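Local coordinates for protein urea carboxylase (Thermus thermophilus, PDB 3OEP) that is of unknown function, resembles the KipI and KipA proteins joined in one chain, and is not the allophanate hydrolase it was once taken for, at residues L274-K279 with L321-R326; A294-V299 with L480-P485. One frame throughout, in Å; residues are numbered along the deposited sequence. Where two conformers were deposited one is given.

Contact 1. Residues L274-K279 with L321-R326; sequences LEFAYK and LRFRPR
F276 and F323 reach toward each other from two antiparallel sheets packed face to face, a beta-sandwich core in a region assigned to the cyclophilin-like clan. Strand 273-277 brings F276 from one sheet and strand 320-325 brings F323 from the other. No hydrogen bond joins the two segments; the ring pair carries the contact. The para carbon CZ of F276 sits 3.4 Å above the plane of the F323 ring, over its centre, so that all six carbons of that ring lie near it. The rings meet obliquely, their planes at 41° and their centroids 4.3 Å apart. Tilting in this way leaves F276 CE1 3.8 Å from F323 CG on one flank, while F276 CE2 comes within 4.0 Å of F323 CZ on the other.

The torsions help explain this aim. F276 takes the sterically demanding position, with CG between its own backbone N and carbonyl carbon (chi1 48°), which presents the far end of the ring to the opposing sheet. In F323, chi1 sets CG anti to the carbonyl carbon, and chi2 (-83°) turns the ring so that one face receives F276 CZ. F298 meets F276 edge-to-face and F293 packs on F323, extending the pair into an aromatic cluster. E275, the next residue along, points out of the interface, where its carboxylate bridges R331 and R420.

Beyond the strand the chain reverses in a classic gamma turn centred on Y278, closed by a 2.7 Å bond from K279 N to A277 O. The Y278 side chain leaves the backbone away from 321-326, and its OH bonds to A418 O. What remains toward the other segment is a glancing touch: the Y278 carbonyl O lies 4.3 Å from P325 CG.

Contact 2. Residues A294-V299 with L480-P485; sequences AGYGFV and LGQARP
The amide nitrogen NE2 of Q482 lies beside the Y296 ring and is gripped by two acceptors beyond the segments, D254 OD2 and R331 O. On the other end of the same amide, OE1 accepts from V330 N, so this buried group has both its polar atoms occupied. The group is fixed in rotation as well, because exchanging oxygen and nitrogen would turn like toward like. The nearest Y296 atoms to this held amide are carbons: NE2 sits in the plane of the ring at its edge, 3.5 Å from Y296 CD2, and OE1 lies 3.7 Å from Y296 CB. Amide and ring planes stand 74° apart. The glutamine chain is bent at chi2 (-65°), which folds the amide across the tyrosine instead of driving it straight on. Y296 OH bonds to R384 O, anchoring the remote end of the ring.

Replacing Q482 by alanine would remove the amide and is likely to cost D254, R331 O and the V330 N-H this partner, opening a gap beside the tyrosine edge.

At the flank, a water donates to G297 O over 2.7 Å and accepts a weak bond from R484 NH1, which also donates to G329 O. The chemistry therefore divides: directly, the segments meet through van der Waals contact of the amide with tyrosine carbons, and one water bridges their flank, whereas the amide's hydrogen bonds go to D254, V330 and R331.

Contacts 1 and 2 lie with their centres about 9 Å apart, and their segments alternate along the chain in the order 274-279, 294-299, 321-326, 480-485. Strands 298-302 and 320-325 are neighbours in one antiparallel sheet, and the probable hydrogen bonds R324 N to V299 O (2.8 Å) and R326 N to G297 O (2.9 Å) tie the two contacts directly. Strands 273-277 and 289-295 share the facing sheet, so residues 294-299 cross from one sheet to the other. Contact 1 thus fills the interior between the sheets, whereas contact 2 docks on that crossing the loop leading to strand 488-492, which belongs to a separate seven-stranded sheet.

Contact 1. Residues L274-K279 with L321-R326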
# COMPACT_ATOMS: atom_id res chain seq x y z
N LEU A 274 11.70 7.23 -12.10
CA LEU A 274 11.40 5.84 -12.44
C LEU A 274 12.04 4.87 -11.45
O LEU A 274 13.22 4.99 -11.16
CB LEU A 274 11.89 5.54 -13.86
CG LEU A 274 11.41 4.24 -14.49
CD1 LEU A 274 9.90 4.15 -14.45
CD2 LEU A 274 11.92 4.14 -15.92
N GLU A 275 11.25 3.92 -10.95
CA GLU A 275 11.76 2.80 -10.16
C GLU A 275 11.57 1.56 -11.01
O GLU A 275 10.52 1.39 -11.63
CB GLU A 275 10.97 2.64 -8.86
CG GLU A 275 11.45 1.47 -8.00
CD GLU A 275 10.55 1.21 -6.81
OE1 GLU A 275 9.73 0.27 -6.91
OE2 GLU A 275 10.68 1.92 -5.79
N PHE A 276 12.57 0.69 -11.04
CA PHE A 276 12.44 -0.62 -11.69
C PHE A 276 13.12 -1.70 -10.87
O PHE A 276 14.08 -1.44 -10.15
CB PHE A 276 13.01 -0.60 -13.12
CG PHE A 276 14.36 0.02 -13.22
CD1 PHE A 276 15.50 -0.76 -13.23
CD2 PHE A 276 14.50 1.40 -13.31
CE1 PHE A 276 16.76 -0.18 -13.32
CE2 PHE A 276 15.76 1.99 -13.40
CZ PHE A 276 16.88 1.19 -13.41
N ALA A 277 12.61 -2.92 -10.98
CA ALA A 277 13.09 -4.02 -10.17
C ALA A 277 13.30 -5.28 -11.00
O ALA A 277 12.50 -5.57 -11.90
CB ALA A 277 12.13 -4.29 -9.02
N TYR A 278 14.38 -6.00 -10.71
CA TYR A 278 14.69 -7.31 -11.29
C TYR A 278 15.10 -7.23 -12.78
O TYR A 278 16.18 -7.69 -13.16
CB TYR A 278 13.53 -8.30 -11.06
CG TYR A 278 13.23 -8.59 -9.58
CD1 TYR A 278 12.22 -7.91 -8.90
CD2 TYR A 278 13.96 -9.55 -8.88
CE1 TYR A 278 11.95 -8.17 -7.54
CE2 TYR A 278 13.70 -9.82 -7.54
CZ TYR A 278 12.70 -9.14 -6.87
OH TYR A 278 12.46 -9.43 -5.53
N LYS A 279 14.23 -6.64 -13.60
CA LYS A 279 14.52 -6.41 -15.01
C LYS A 279 14.11 -4.99 -15.36
O LYS A 279 12.97 -4.60 -15.10
CB LYS A 279 13.77 -7.40 -15.89
CG LYS A 279 14.08 -7.29 -17.37
CD LYS A 279 13.30 -8.30 -18.18
CE LYS A 279 13.56 -8.12 -19.67
NZ LYS A 279 12.77 -9.09 -20.49
N LEU A 321 19.05 3.61 -23.71
CA LEU A 321 19.56 3.31 -22.38
C LEU A 321 19.00 1.96 -21.94
O LEU A 321 17.79 1.72 -22.02
CB LEU A 321 19.11 4.41 -21.42
CG LEU A 321 19.54 4.31 -19.96
CD1 LEU A 321 21.05 4.38 -19.82
CD2 LEU A 321 18.84 5.42 -19.17
N ARG A 322 19.88 1.08 -21.46
CA ARG A 322 19.48 -0.24 -20.97
C ARG A 322 20.07 -0.45 -19.59
O ARG A 322 20.92 0.33 -19.15
CB ARG A 322 19.98 -1.33 -21.92
CG ARG A 322 19.39 -1.28 -23.32
CD ARG A 322 20.06 -2.28 -24.25
NE ARG A 322 19.46 -2.28 -25.59
CZ ARG A 322 19.80 -1.47 -26.58
NH1 ARG A 322 20.75 -0.55 -26.44
NH2 ARG A 322 19.17 -1.57 -27.75
N PHE A 323 19.62 -1.50 -18.92
CA PHE A 323 20.10 -1.80 -17.57
C PHE A 323 20.50 -3.26 -17.50
O PHE A 323 19.66 -4.15 -17.62
CB PHE A 323 19.03 -1.46 -16.55
CG PHE A 323 18.65 -0.00 -16.56
CD1 PHE A 323 19.41 0.93 -15.88
CD2 PHE A 323 17.58 0.44 -17.33
CE1 PHE A 323 19.08 2.28 -15.91
CE2 PHE A 323 17.24 1.79 -17.37
CZ PHE A 323 18.00 2.71 -16.66
N ARG A 324 21.80 -3.48 -17.34
CA ARG A 324 22.36 -4.82 -17.27
C ARG A 324 22.32 -5.32 -15.83
O ARG A 324 22.93 -4.72 -14.96
CB ARG A 324 23.81 -4.77 -17.77
CG ARG A 324 24.54 -6.11 -17.74
CD ARG A 324 25.91 -5.97 -18.40
NE ARG A 324 25.80 -5.75 -19.84
CZ ARG A 324 26.78 -5.29 -20.63
NH1 ARG A 324 27.97 -4.98 -20.13
NH2 ARG A 324 26.56 -5.15 -21.93
N PRO A 325 21.61 -6.42 -15.57
CA PRO A 325 21.58 -6.91 -14.19
C PRO A 325 22.97 -7.23 -13.66
O PRO A 325 23.80 -7.79 -14.39
CB PRO A 325 20.72 -8.18 -14.29
CG PRO A 325 19.85 -7.94 -15.48
CD PRO A 325 20.70 -7.19 -16.45
N ARG A 326 23.25 -6.85 -12.42
CA ARG A 326 24.56 -7.08 -11.84
C ARG A 326 24.54 -7.01 -10.33
O ARG A 326 23.91 -6.12 -9.74
CB ARG A 326 25.58 -6.07 -12.35
CG ARG A 326 26.96 -6.20 -11.69
CD ARG A 326 28.04 -5.53 -12.48
NE ARG A 326 28.11 -6.03 -13.85
CZ ARG A 326 28.82 -5.47 -14.82
NH1 ARG A 326 29.56 -4.39 -14.58
NH2 ARG A 326 28.80 -6.00 -16.04

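Contact 2. Residues A294-V299 with L480-P485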
# COMPACT_ATOMS: atom_id res chain seq x y z
N ALA A 294 20.67 5.48 -9.84
CA ALA A 294 21.05 5.16 -8.47
C ALA A 294 20.32 3.89 -8.03
O ALA A 294 19.42 3.42 -8.73
CB ALA A 294 20.74 6.32 -7.52
N GLY A 295 20.71 3.35 -6.89
CA GLY A 295 20.18 2.08 -6.42
C GLY A 295 21.13 0.95 -6.73
O GLY A 295 22.34 1.16 -6.86
N TYR A 296 20.59 -0.26 -6.82
CA TYR A 296 21.40 -1.47 -6.89
C TYR A 296 20.81 -2.48 -7.85
O TYR A 296 19.69 -2.32 -8.32
CB TYR A 296 21.52 -2.10 -5.49
CG TYR A 296 22.00 -1.13 -4.44
CD1 TYR A 296 23.36 -0.98 -4.16
CD2 TYR A 296 21.10 -0.33 -3.74
CE1 TYR A 296 23.80 -0.07 -3.21
CE2 TYR A 296 21.53 0.57 -2.79
CZ TYR A 296 22.88 0.70 -2.53
OH TYR A 296 23.29 1.60 -1.59
N GLY A 297 21.58 -3.52 -8.17
CA GLY A 297 21.09 -4.61 -8.98
C GLY A 297 21.36 -4.50 -10.47
O GLY A 297 21.09 -5.44 -11.22
N PHE A 298 21.90 -3.36 -10.91
CA PHE A 298 22.17 -3.12 -12.33
C PHE A 298 23.35 -2.19 -12.54
O PHE A 298 23.75 -1.46 -11.64
CB PHE A 298 20.98 -2.43 -13.02
CG PHE A 298 19.66 -3.09 -12.79
CD1 PHE A 298 19.16 -4.01 -13.70
CD2 PHE A 298 18.89 -2.75 -11.69
CE1 PHE A 298 17.92 -4.60 -13.50
CE2 PHE A 298 17.65 -3.33 -11.48
CZ PHE A 298 17.16 -4.26 -12.39
N VAL A 299 23.88 -2.21 -13.76
CA VAL A 299 24.69 -1.11 -14.28
C VAL A 299 23.96 -0.61 -15.52
O VAL A 299 23.40 -1.41 -16.28
CB VAL A 299 26.14 -1.53 -14.64
CG1 VAL A 299 26.92 -1.89 -13.37
CG2 VAL A 299 26.16 -2.67 -15.64
N LEU A 480 15.34 -3.74 2.77
CA LEU A 480 14.25 -4.60 2.31
C LEU A 480 13.70 -4.16 0.95
O LEU A 480 13.08 -4.97 0.24
CB LEU A 480 13.15 -4.69 3.35
CG LEU A 480 13.62 -5.34 4.66
CD1 LEU A 480 12.48 -5.41 5.66
CD2 LEU A 480 14.21 -6.74 4.39
N GLY A 481 13.95 -2.90 0.59
CA GLY A 481 13.73 -2.43 -0.77
C GLY A 481 14.65 -3.10 -1.79
O GLY A 481 14.41 -3.00 -2.99
N GLN A 482 15.69 -3.77 -1.31
CA GLN A 482 16.66 -4.45 -2.17
C GLN A 482 16.68 -5.96 -1.91
O GLN A 482 17.59 -6.66 -2.36
CB GLN A 482 18.05 -3.87 -1.93
CG GLN A 482 18.16 -2.39 -2.32
CD GLN A 482 17.97 -2.16 -3.80
OE1 GLN A 482 18.10 -3.09 -4.61
NE2 GLN A 482 17.69 -0.91 -4.18
N ALA A 483 15.65 -6.46 -1.22
CA ALA A 483 15.56 -7.88 -0.89
C ALA A 483 15.27 -8.71 -2.15
O ALA A 483 14.57 -8.25 -3.06
CB ALA A 483 14.47 -8.12 0.15
N ARG A 484 15.83 -9.91 -2.19
CA ARG A 484 15.52 -10.89 -3.21
C ARG A 484 15.58 -12.28 -2.59
O ARG A 484 16.19 -12.46 -1.53
CB ARG A 484 16.50 -10.77 -4.38
CG ARG A 484 17.96 -10.79 -4.00
CD ARG A 484 18.84 -10.42 -5.21
NE ARG A 484 18.75 -11.40 -6.29
CZ ARG A 484 19.17 -11.20 -7.54
NH1 ARG A 484 19.72 -10.04 -7.91
NH2 ARG A 484 19.04 -12.18 -8.44
N PRO A 485 14.92 -13.27 -3.23
CA PRO A 485 14.93 -14.63 -2.69
C PRO A 485 16.34 -15.14 -2.38
O PRO A 485 17.24 -14.97 -3.19
CB PRO A 485 14.30 -15.46 -3.81
CG PRO A 485 13.39 -14.51 -4.49
CD PRO A 485 14.11 -13.19 -4.46
O HOH W 1 19.88 -7.62 -10.11